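Local coordinates for protein spectinomycin phosphotransferase (Legionella pneumophila, PDB 3I1A) that probably phosphorylates the antibiotic spectinomycin with a nucleotide as phosphate donor, a kinase-like aminoglycoside phosphotransferase that acts as an antibiotic resistance factor, at residues Lys3-Ala8 against Ile51-Gly56; Ile74-Phe79 against Gly122-Gln127; Lys149-Val154 against Arg281-Val286. One frame throughout, in Å; residues are numbered along the deposited sequence. Where two conformers were deposited one is given.

Contact 1 of 3, residues Lys3-Ala8 against Ile51-Gly56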
loop_
_atom_site.group_PDB
_atom_site.type_symbol
_atom_site.label_atom_id
_atom_site.label_comp_id
_atom_site.label_asym_id
_atom_site.label_seq_id
_atom_site.Cartn_x
_atom_site.Cartn_y
_atom_site.Cartn_z
ATOM N N LYS A 3 1.633 -14.261 -22.926
ATOM C CA LYS A 3 0.964 -12.963 -22.612
ATOM C C LYS A 3 1.975 -11.828 -22.700
ATOM O O LYS A 3 1.626 -10.683 -23.005
ATOM C CB LYS A 3 0.367 -13.011 -21.201
ATOM C CG LYS A 3 -0.507 -11.823 -20.844
ATOM C CD LYS A 3 -1.418 -11.448 -22.003
ATOM C CE LYS A 3 -2.673 -10.745 -21.511
ATOM N NZ LYS A 3 -3.551 -11.685 -20.748
ATOM N N GLN A 4 3.231 -12.165 -22.442
ATOM C CA GLN A 4 4.320 -11.195 -22.468
ATOM C C GLN A 4 4.392 -10.450 -23.798
ATOM O O GLN A 4 4.242 -11.049 -24.870
ATOM C CB GLN A 4 5.638 -11.912 -22.204
ATOM C CG GLN A 4 5.567 -12.868 -21.036
ATOM C CD GLN A 4 6.878 -13.575 -20.766
ATOM O OE1 GLN A 4 6.902 -14.640 -20.156
ATOM N NE2 GLN A 4 7.974 -12.982 -21.210
ATOM N N PRO A 5 4.610 -9.127 -23.748
ATOM C CA PRO A 5 4.703 -8.304 -24.959
ATOM C C PRO A 5 5.954 -8.586 -25.796
ATOM O O PRO A 5 5.985 -8.304 -26.999
ATOM C CB PRO A 5 4.680 -6.875 -24.413
ATOM C CG PRO A 5 5.287 -7.017 -23.051
ATOM C CD PRO A 5 4.663 -8.291 -22.534
ATOM N N ILE A 6 6.977 -9.138 -25.151
ATOM C CA ILE A 6 8.241 -9.469 -25.806
ATOM C C ILE A 6 8.855 -10.725 -25.200
ATOM O O ILE A 6 8.428 -11.189 -24.144
ATOM C CB ILE A 6 9.272 -8.349 -25.625
ATOM C CG1 ILE A 6 9.580 -8.184 -24.132
ATOM C CG2 ILE A 6 8.741 -7.053 -26.226
ATOM C CD1 ILE A 6 10.588 -7.127 -23.823
ATOM N N GLN A 7 9.852 -11.278 -25.888
ATOM C CA GLN A 7 10.584 -12.442 -25.405
ATOM C C GLN A 7 11.717 -11.813 -24.578
ATOM O O GLN A 7 12.276 -10.793 -24.972
ATOM C CB GLN A 7 11.155 -13.240 -26.579
ATOM C CG GLN A 7 11.470 -14.686 -26.243
ATOM C CD GLN A 7 12.588 -14.820 -25.248
ATOM O OE1 GLN A 7 12.422 -15.413 -24.176
ATOM N NE2 GLN A 7 13.744 -14.279 -25.595
ATOM N N ALA A 8 12.056 -12.422 -23.447
ATOM C CA ALA A 8 13.080 -11.860 -22.562
ATOM C C ALA A 8 14.352 -11.340 -23.239
ATOM O O ALA A 8 14.890 -10.296 -22.855
ATOM C CB ALA A 8 13.445 -12.882 -21.484
ATOM N N ILE A 51 13.175 -5.250 -14.308
ATOM C CA ILE A 51 12.428 -4.575 -15.362
ATOM C C ILE A 51 10.947 -4.887 -15.319
ATOM O O ILE A 51 10.554 -6.047 -15.149
ATOM C CB ILE A 51 12.979 -4.977 -16.752
ATOM C CG1 ILE A 51 14.511 -4.840 -16.771
ATOM C CG2 ILE A 51 12.329 -4.136 -17.833
ATOM C CD1 ILE A 51 15.033 -3.470 -16.493
ATOM N N LYS A 52 10.131 -3.849 -15.477
ATOM C CA LYS A 52 8.676 -3.996 -15.485
ATOM C C LYS A 52 8.096 -3.496 -16.804
ATOM O O LYS A 52 8.371 -2.368 -17.237
ATOM C CB LYS A 52 8.057 -3.213 -14.340
ATOM N N LEU A 53 7.314 -4.348 -17.459
ATOM C CA LEU A 53 6.667 -3.967 -18.698
ATOM C C LEU A 53 5.166 -3.885 -18.418
ATOM O O LEU A 53 4.595 -4.776 -17.786
ATOM C CB LEU A 53 6.914 -5.013 -19.794
ATOM C CG LEU A 53 8.352 -5.430 -20.064
ATOM C CD1 LEU A 53 8.403 -6.459 -21.221
ATOM C CD2 LEU A 53 9.161 -4.205 -20.398
ATOM N N LYS A 54 4.546 -2.815 -18.877
ATOM C CA LYS A 54 3.110 -2.617 -18.722
ATOM C C LYS A 54 2.513 -2.214 -20.063
ATOM O O LYS A 54 3.010 -1.321 -20.733
ATOM C CB LYS A 54 2.817 -1.510 -17.713
ATOM C CG LYS A 54 3.294 -1.808 -16.301
ATOM C CD LYS A 54 2.813 -0.736 -15.331
ATOM C CE LYS A 54 1.292 -0.735 -15.236
ATOM N NZ LYS A 54 0.782 0.294 -14.284
ATOM N N TYR A 55 1.427 -2.867 -20.441
ATOM C CA TYR A 55 0.762 -2.558 -21.685
ATOM C C TYR A 55 0.142 -1.172 -21.650
ATOM O O TYR A 55 -0.210 -0.680 -20.585
ATOM C CB TYR A 55 -0.327 -3.592 -21.925
ATOM C CG TYR A 55 0.174 -4.829 -22.615
ATOM C CD1 TYR A 55 0.600 -4.771 -23.937
ATOM C CD2 TYR A 55 0.189 -6.061 -21.968
ATOM C CE1 TYR A 55 1.017 -5.899 -24.605
ATOM C CE2 TYR A 55 0.611 -7.211 -22.636
ATOM C CZ TYR A 55 1.019 -7.116 -23.961
ATOM O OH TYR A 55 1.391 -8.232 -24.672
ATOM N N GLY A 56 0.021 -0.536 -22.812
ATOM C CA GLY A 56 -0.606 0.771 -22.868
ATOM C C GLY A 56 0.259 2.005 -23.021
ATOM O O GLY A 56 1.473 1.980 -22.787
#
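Pro5 and Ile6 of the N-terminal run Lys3-Ala8 pack on Leu53 and Tyr55 at the end of strand 48-55, a mostly apolar, partly buried contact fixed by one hydrogen bond. The phenol of Tyr55 reaches out to the chain ahead of Pro5, and its OH donates to Lys3 O at 3.0 Å. That oxygen lies at the ring edge, in plane, and the hydroxyl meets it at a C=O...donor angle of 158°, tilted 21° from the carbonyl plane. Pro5 sits between the two side chains of the strand: CB lies 3.7 Å from Tyr55 CZ, and CG lies 3.7 Å from Leu53 CD1. Strand 48-55 belongs to the five-stranded antiparallel sheet of the kinase-like N-terminal lobe; its Lys52, which takes no part in this contact, binds ADP in the nucleotide-bound protein. Ile6 CG1 stands between its own backbone N and carbonyl carbon (chi1 62°), and beyond it Ile6 CD1 presses on Leu53 CD1 at 3.5 Å, a tight methyl pair, the two side chains crossing at about a right angle. Phe38 of strand 38-43 touches Pro5, Ile97 of strand 95-101 touches Leu53, and Leu11 and Leu14 of helix 10-19 pack on Ile6.

Contact 2 of 3, residues Ile74-Phe79 against Gly122-Gln127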
loop_
_atom_site.group_PDB
_atom_site.type_symbol
_atom_site.label_atom_id
_atom_site.label_comp_id
_atom_site.label_asym_id
_atom_site.label_seq_id
_atom_site.Cartn_x
_atom_site.Cartn_y
_atom_site.Cartn_z
ATOM N N ILE A 74 12.462 14.621 -3.014
ATOM C CA ILE A 74 12.344 13.529 -2.034
ATOM C C ILE A 74 13.389 12.484 -2.418
ATOM O O ILE A 74 13.469 12.056 -3.570
ATOM C CB ILE A 74 10.932 12.891 -2.024
ATOM C CG1 ILE A 74 9.934 13.819 -1.318
ATOM C CG2 ILE A 74 10.954 11.554 -1.268
ATOM C CD1 ILE A 74 9.590 15.072 -2.069
ATOM N N LYS A 75 14.199 12.076 -1.454
ATOM C CA LYS A 75 15.259 11.124 -1.733
ATOM C C LYS A 75 14.950 9.671 -1.405
ATOM O O LYS A 75 15.509 8.753 -2.039
ATOM C CB LYS A 75 16.523 11.527 -0.968
ATOM C CG LYS A 75 17.093 12.889 -1.360
ATOM C CD LYS A 75 18.241 13.287 -0.429
ATOM C CE LYS A 75 18.735 14.707 -0.732
ATOM N NZ LYS A 75 19.927 15.098 0.082
ATOM N N GLU A 76 14.067 9.470 -0.425
ATOM C CA GLU A 76 13.734 8.139 0.078
ATOM C C GLU A 76 12.767 7.296 -0.729
ATOM O O GLU A 76 11.831 6.718 -0.178
ATOM C CB GLU A 76 13.239 8.247 1.533
ATOM C CG GLU A 76 14.298 8.758 2.541
ATOM C CD GLU A 76 14.563 10.254 2.465
ATOM O OE1 GLU A 76 13.961 10.967 1.629
ATOM O OE2 GLU A 76 15.380 10.733 3.276
ATOM N N ILE A 77 13.018 7.234 -2.034
ATOM C CA ILE A 77 12.219 6.469 -2.980
ATOM C C ILE A 77 13.182 5.656 -3.860
ATOM O O ILE A 77 14.280 6.131 -4.189
ATOM C CB ILE A 77 11.436 7.430 -3.912
ATOM C CG1 ILE A 77 10.489 8.299 -3.084
ATOM C CG2 ILE A 77 10.700 6.642 -4.984
ATOM C CD1 ILE A 77 9.597 9.176 -3.926
ATOM N N ILE A 78 12.793 4.446 -4.242
ATOM C CA ILE A 78 13.644 3.665 -5.125
ATOM C C ILE A 78 13.130 4.096 -6.486
ATOM O O ILE A 78 12.109 3.595 -6.956
ATOM C CB ILE A 78 13.465 2.160 -4.948
ATOM C CG1 ILE A 78 13.949 1.758 -3.549
ATOM C CG2 ILE A 78 14.285 1.412 -6.027
ATOM C CD1 ILE A 78 13.583 0.339 -3.164
ATOM N N PHE A 79 13.824 5.058 -7.096
ATOM C CA PHE A 79 13.430 5.595 -8.399
ATOM C C PHE A 79 13.868 4.731 -9.563
ATOM O O PHE A 79 14.861 4.000 -9.481
ATOM C CB PHE A 79 14.041 6.977 -8.650
ATOM C CG PHE A 79 13.578 8.037 -7.697
ATOM C CD1 PHE A 79 14.394 8.458 -6.637
ATOM C CD2 PHE A 79 12.331 8.620 -7.861
ATOM C CE1 PHE A 79 13.966 9.460 -5.751
ATOM C CE2 PHE A 79 11.892 9.614 -6.984
ATOM C CZ PHE A 79 12.719 10.035 -5.923
ATOM N N GLY A 122 9.351 10.186 9.528
ATOM C CA GLY A 122 8.501 11.329 9.825
ATOM C C GLY A 122 8.869 12.511 8.932
ATOM O O GLY A 122 7.994 13.210 8.407
ATOM N N LYS A 123 10.167 12.770 8.779
ATOM C CA LYS A 123 10.624 13.871 7.915
ATOM C C LYS A 123 10.158 13.693 6.451
ATOM O O LYS A 123 9.668 14.627 5.821
ATOM C CB LYS A 123 12.153 13.950 7.962
ATOM C CG LYS A 123 12.832 14.984 7.048
ATOM C CD LYS A 123 14.370 14.840 7.140
ATOM C CE LYS A 123 14.838 13.358 7.112
ATOM N NZ LYS A 123 16.335 13.070 6.950
ATOM N N VAL A 124 10.292 12.475 5.930
ATOM C CA VAL A 124 9.915 12.199 4.546
ATOM C C VAL A 124 8.413 12.245 4.311
ATOM O O VAL A 124 7.945 12.795 3.308
ATOM C CB VAL A 124 10.488 10.819 4.097
ATOM C CG1 VAL A 124 9.944 10.435 2.724
ATOM C CG2 VAL A 124 12.010 10.920 4.040
ATOM N N LEU A 125 7.645 11.698 5.233
ATOM C CA LEU A 125 6.208 11.735 5.044
ATOM C C LEU A 125 5.728 13.176 5.160
ATOM O O LEU A 125 4.788 13.566 4.485
ATOM C CB LEU A 125 5.509 10.834 6.049
ATOM C CG LEU A 125 4.083 10.431 5.694
ATOM C CD1 LEU A 125 4.050 9.767 4.313
ATOM C CD2 LEU A 125 3.573 9.437 6.725
ATOM N N ARG A 126 6.369 14.001 5.991
ATOM C CA ARG A 126 5.940 15.400 6.051
ATOM C C ARG A 126 6.266 16.075 4.708
ATOM O O ARG A 126 5.495 16.899 4.201
ATOM C CB ARG A 126 6.645 16.131 7.207
ATOM C CG ARG A 126 6.275 17.630 7.346
ATOM C CD ARG A 126 4.817 17.822 7.738
ATOM N NE ARG A 126 4.441 19.242 7.800
ATOM C CZ ARG A 126 4.805 20.082 8.772
ATOM N NH1 ARG A 126 5.555 19.668 9.788
ATOM N NH2 ARG A 126 4.418 21.358 8.729
ATOM N N GLN A 127 7.417 15.730 4.131
ATOM C CA GLN A 127 7.827 16.282 2.838
ATOM C C GLN A 127 6.797 15.955 1.770
ATOM O O GLN A 127 6.460 16.791 0.930
ATOM C CB GLN A 127 9.160 15.688 2.377
ATOM C CG GLN A 127 10.414 16.400 2.845
ATOM C CD GLN A 127 11.626 15.916 2.067
ATOM O OE1 GLN A 127 12.075 14.797 2.257
ATOM N NE2 GLN A 127 12.138 16.749 1.169
HETATM O O HOH W 1 14.261 13.475 1.205
#
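Glu76 and Gln127 are joined through a water, while the side chains of Ile74 and Val124 meet beside them. The water donates to Glu76 OE1 at 2.6 Å and to Gln127 OE1 at 2.8 Å, so both of its hydrogens are spent on linking the loop to the helix. It also accepts from Lys75 N at 3.0 Å, which gives this backbone amide a partner besides its weak bond to the Glu76 carboxylate. On the apolar side the touch is loose: Ile74 CG2 lies 4.3 Å from Val124 CG1, and Ile74 CG1 lies 4.2 Å from Gln127 CB. Glu76 CB packs 4.1 Å from Val124 CG1; the closer approach of Val124 CG2 to the carboxylate is doubtful. In the bent chain of Glu76 the second carboxylate oxygen, OE2, takes a hydrogen bond from Gln120 NE2, one turn before Val124 on the same helix. Lys123 NZ stays 4.5 Å from Glu76 OE2, beyond a salt bridge, although its charge may still favour the carboxylate form. Farther out, Leu69 of helix 61-71 packs on Ile74, and Ile228 of strand 226-228 touches Val124 and is hydrogen-bonded through its backbone to Glu76. Glu76 itself is the centre of an inverse gamma turn, with a weak bond from Ile77 N to Lys75 O. The turn follows helix 61-71 and packs on helix 115-129, probably the counterpart of the alphaC-beta4 loop on helix alphaE that ties N-lobe to C-lobe in protein kinases.

Contact 3 of 3, residues Lys149-Val154 against Arg281-Val286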
loop_
_atom_site.group_PDB
_atom_site.type_symbol
_atom_site.label_atom_id
_atom_site.label_comp_id
_atom_site.label_asym_id
_atom_site.label_seq_id
_atom_site.Cartn_x
_atom_site.Cartn_y
_atom_site.Cartn_z
ATOM N N LYS A 149 -19.080 2.010 0.536
ATOM C CA LYS A 149 -19.003 0.713 -0.152
ATOM C C LYS A 149 -18.682 -0.481 0.737
ATOM O O LYS A 149 -19.426 -1.471 0.766
ATOM C CB LYS A 149 -17.967 0.745 -1.284
ATOM C CG LYS A 149 -17.785 -0.631 -1.949
ATOM C CD LYS A 149 -16.886 -0.599 -3.172
ATOM C CE LYS A 149 -16.876 -1.963 -3.856
ATOM N NZ LYS A 149 -16.236 -1.932 -5.201
ATOM N N TRP A 150 -17.571 -0.387 1.455
ATOM C CA TRP A 150 -17.121 -1.467 2.324
ATOM C C TRP A 150 -17.995 -1.656 3.544
ATOM O O TRP A 150 -18.238 -2.785 3.976
ATOM C CB TRP A 150 -15.674 -1.208 2.739
ATOM C CG TRP A 150 -14.852 -0.882 1.556
ATOM C CD1 TRP A 150 -14.367 0.347 1.198
ATOM C CD2 TRP A 150 -14.448 -1.792 0.529
ATOM N NE1 TRP A 150 -13.677 0.255 0.006
ATOM C CE2 TRP A 150 -13.713 -1.047 -0.426
ATOM C CE3 TRP A 150 -14.634 -3.166 0.321
ATOM C CZ2 TRP A 150 -13.165 -1.630 -1.569
ATOM C CZ3 TRP A 150 -14.087 -3.746 -0.818
ATOM C CH2 TRP A 150 -13.361 -2.979 -1.748
ATOM N N ARG A 151 -18.464 -0.559 4.123
ATOM C CA ARG A 151 -19.326 -0.692 5.276
ATOM C C ARG A 151 -20.584 -1.455 4.866
ATOM O O ARG A 151 -21.082 -2.277 5.618
ATOM C CB ARG A 151 -19.705 0.685 5.819
ATOM C CG ARG A 151 -18.529 1.406 6.466
ATOM C CD ARG A 151 -18.978 2.662 7.187
ATOM N NE ARG A 151 -19.329 3.747 6.282
ATOM C CZ ARG A 151 -18.452 4.520 5.652
ATOM N NH1 ARG A 151 -17.146 4.320 5.814
ATOM N NH2 ARG A 151 -18.881 5.525 4.891
ATOM N N GLU A 152 -21.086 -1.180 3.675
ATOM C CA GLU A 152 -22.287 -1.854 3.189
ATOM C C GLU A 152 -22.028 -3.339 2.994
ATOM O O GLU A 152 -22.851 -4.168 3.385
ATOM C CB GLU A 152 -22.768 -1.226 1.873
ATOM C CG GLU A 152 -23.212 0.226 2.028
ATOM C CD GLU A 152 -23.676 0.860 0.727
ATOM O OE1 GLU A 152 -23.092 0.566 -0.339
ATOM O OE2 GLU A 152 -24.619 1.672 0.770
ATOM N N ILE A 153 -20.883 -3.675 2.407
ATOM C CA ILE A 153 -20.549 -5.081 2.185
ATOM C C ILE A 153 -20.481 -5.843 3.501
ATOM O O ILE A 153 -20.989 -6.962 3.602
ATOM C CB ILE A 153 -19.208 -5.225 1.446
ATOM C CG1 ILE A 153 -19.386 -4.809 -0.012
ATOM C CG2 ILE A 153 -18.720 -6.675 1.502
ATOM C CD1 ILE A 153 -18.073 -4.558 -0.733
ATOM N N VAL A 154 -19.870 -5.263 4.526
ATOM C CA VAL A 154 -19.797 -5.992 5.779
ATOM C C VAL A 154 -21.207 -6.162 6.359
ATOM O O VAL A 154 -21.504 -7.175 6.981
ATOM C CB VAL A 154 -18.875 -5.301 6.830
ATOM C CG1 VAL A 154 -18.901 -6.066 8.116
ATOM C CG2 VAL A 154 -17.422 -5.247 6.302
ATOM N N ARG A 281 -8.564 4.264 10.920
ATOM C CA ARG A 281 -8.174 2.999 11.552
ATOM C C ARG A 281 -9.346 2.034 11.599
ATOM O O ARG A 281 -9.155 0.834 11.406
ATOM C CB ARG A 281 -7.645 3.229 12.958
ATOM C CG ARG A 281 -6.329 3.958 12.951
ATOM C CD ARG A 281 -5.796 4.116 14.358
ATOM N NE ARG A 281 -4.421 4.600 14.313
ATOM C CZ ARG A 281 -3.755 5.056 15.365
ATOM N NH1 ARG A 281 -4.329 5.100 16.561
ATOM N NH2 ARG A 281 -2.501 5.476 15.214
ATOM N N HIS A 282 -10.556 2.534 11.848
ATOM C CA HIS A 282 -11.714 1.639 11.852
ATOM C C HIS A 282 -12.081 1.246 10.425
ATOM O O HIS A 282 -12.317 0.073 10.141
ATOM C CB HIS A 282 -12.936 2.305 12.536
ATOM C CG HIS A 282 -12.825 2.408 14.034
ATOM N ND1 HIS A 282 -12.005 3.318 14.665
ATOM C CD2 HIS A 282 -13.404 1.681 15.019
ATOM C CE1 HIS A 282 -12.084 3.151 15.973
ATOM N NE2 HIS A 282 -12.926 2.163 16.216
ATOM N N GLU A 283 -12.115 2.216 9.516
ATOM C CA GLU A 283 -12.489 1.948 8.130
ATOM C C GLU A 283 -11.529 1.022 7.388
ATOM O O GLU A 283 -11.952 0.209 6.569
ATOM C CB GLU A 283 -12.634 3.273 7.367
ATOM C CG GLU A 283 -12.884 3.145 5.870
ATOM C CD GLU A 283 -14.190 2.454 5.483
ATOM O OE1 GLU A 283 -15.131 2.385 6.306
ATOM O OE2 GLU A 283 -14.275 1.994 4.328
ATOM N N ARG A 284 -10.228 1.136 7.649
ATOM C CA ARG A 284 -9.310 0.236 6.959
ATOM C C ARG A 284 -9.597 -1.211 7.380
ATOM O O ARG A 284 -9.490 -2.121 6.559
ATOM C CB ARG A 284 -7.859 0.570 7.282
ATOM C CG ARG A 284 -6.877 -0.141 6.348
ATOM C CD ARG A 284 -5.429 0.269 6.668
ATOM N NE ARG A 284 -4.496 -0.383 5.752
ATOM C CZ ARG A 284 -4.001 -1.605 5.932
ATOM N NH1 ARG A 284 -4.340 -2.317 7.012
ATOM N NH2 ARG A 284 -3.188 -2.125 5.013
ATOM N N ILE A 285 -9.964 -1.420 8.646
ATOM C CA ILE A 285 -10.275 -2.788 9.111
ATOM C C ILE A 285 -11.576 -3.258 8.451
ATOM O O ILE A 285 -11.699 -4.416 8.029
ATOM C CB ILE A 285 -10.373 -2.850 10.652
ATOM C CG1 ILE A 285 -9.030 -2.433 11.251
ATOM C CG2 ILE A 285 -10.723 -4.261 11.120
ATOM C CD1 ILE A 285 -9.033 -2.206 12.749
ATOM N N VAL A 286 -12.550 -2.360 8.350
ATOM C CA VAL A 286 -13.806 -2.690 7.685
ATOM C C VAL A 286 -13.552 -3.149 6.255
ATOM O O VAL A 286 -14.166 -4.123 5.790
ATOM C CB VAL A 286 -14.764 -1.481 7.679
ATOM C CG1 VAL A 286 -15.950 -1.754 6.748
ATOM C CG2 VAL A 286 -15.235 -1.198 9.089
HETATM O O HOH W 2 -16.833 1.780 3.406
#
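Arg151 and Glu283 meet across the two helices with both chains bent, at chi3 of Arg151, which sets NE, and at chi2 of Glu283 (63°), which sets CD. Arg151 NH1 donates to Glu283 OE1 at 2.8 Å in a salt bridge whose hydrogen bond is bent, N-H...O angle 131°. The hydrogen bond reaches OE1 from above the carboxylate plane. The other oxygen, Glu283 OE2, is turned to Trp150, where it lies at the indole edge 3.5 Å from CD1. A water donates to Glu283 OE2 at 2.7 Å and accepts from Arg151 N at 2.9 Å, tying the carboxylate to the first turn of helix 149-157. Beside this polar group Val286 CG1 packs on the helix backbone, 3.7 Å from Trp150 O, and meets Val154 CG2 at 3.8 Å. The ion pair is shared further: Ser192 also bonds Glu283 OE1, while Glu193 salt-bridges Arg151 NE and Tyr279 OH bonds Arg151 NH1. The shared partners are consistent with both side chains being ionised although buried. The axes of the two segments approach to 9.5 Å, with 55° between their N-to-C directions. Helix 182-198 packs on both, through Val189 on Val154 and Leu188 on Ile285, and helix 322-329 packs on helix 274-297 through Ala326, in a helical part of the protein away from the nucleotide and magnesium sites.

In the fold
The three contacts lie in separate parts of the fold, share no helix or strand and do not touch; their centres are 29 to 35 Å apart. Contact 1 is partly buried, on the antiparallel sheet of the N-terminal lobe, and is apolar apart from one phenol-to-carbonyl bond. Contacts 2 and 3 are buried and stand on opposite sides of the chain's centre. Each uses a water to hold a glutamate, but contact 2 sets a loop against a helix without a direct bond, whereas contact 3 joins two helices by a salt bridge. The strand of contact 1 also carries an ADP-binding residue, not itself in the contact, while contact 3 is remote from the annotated sites.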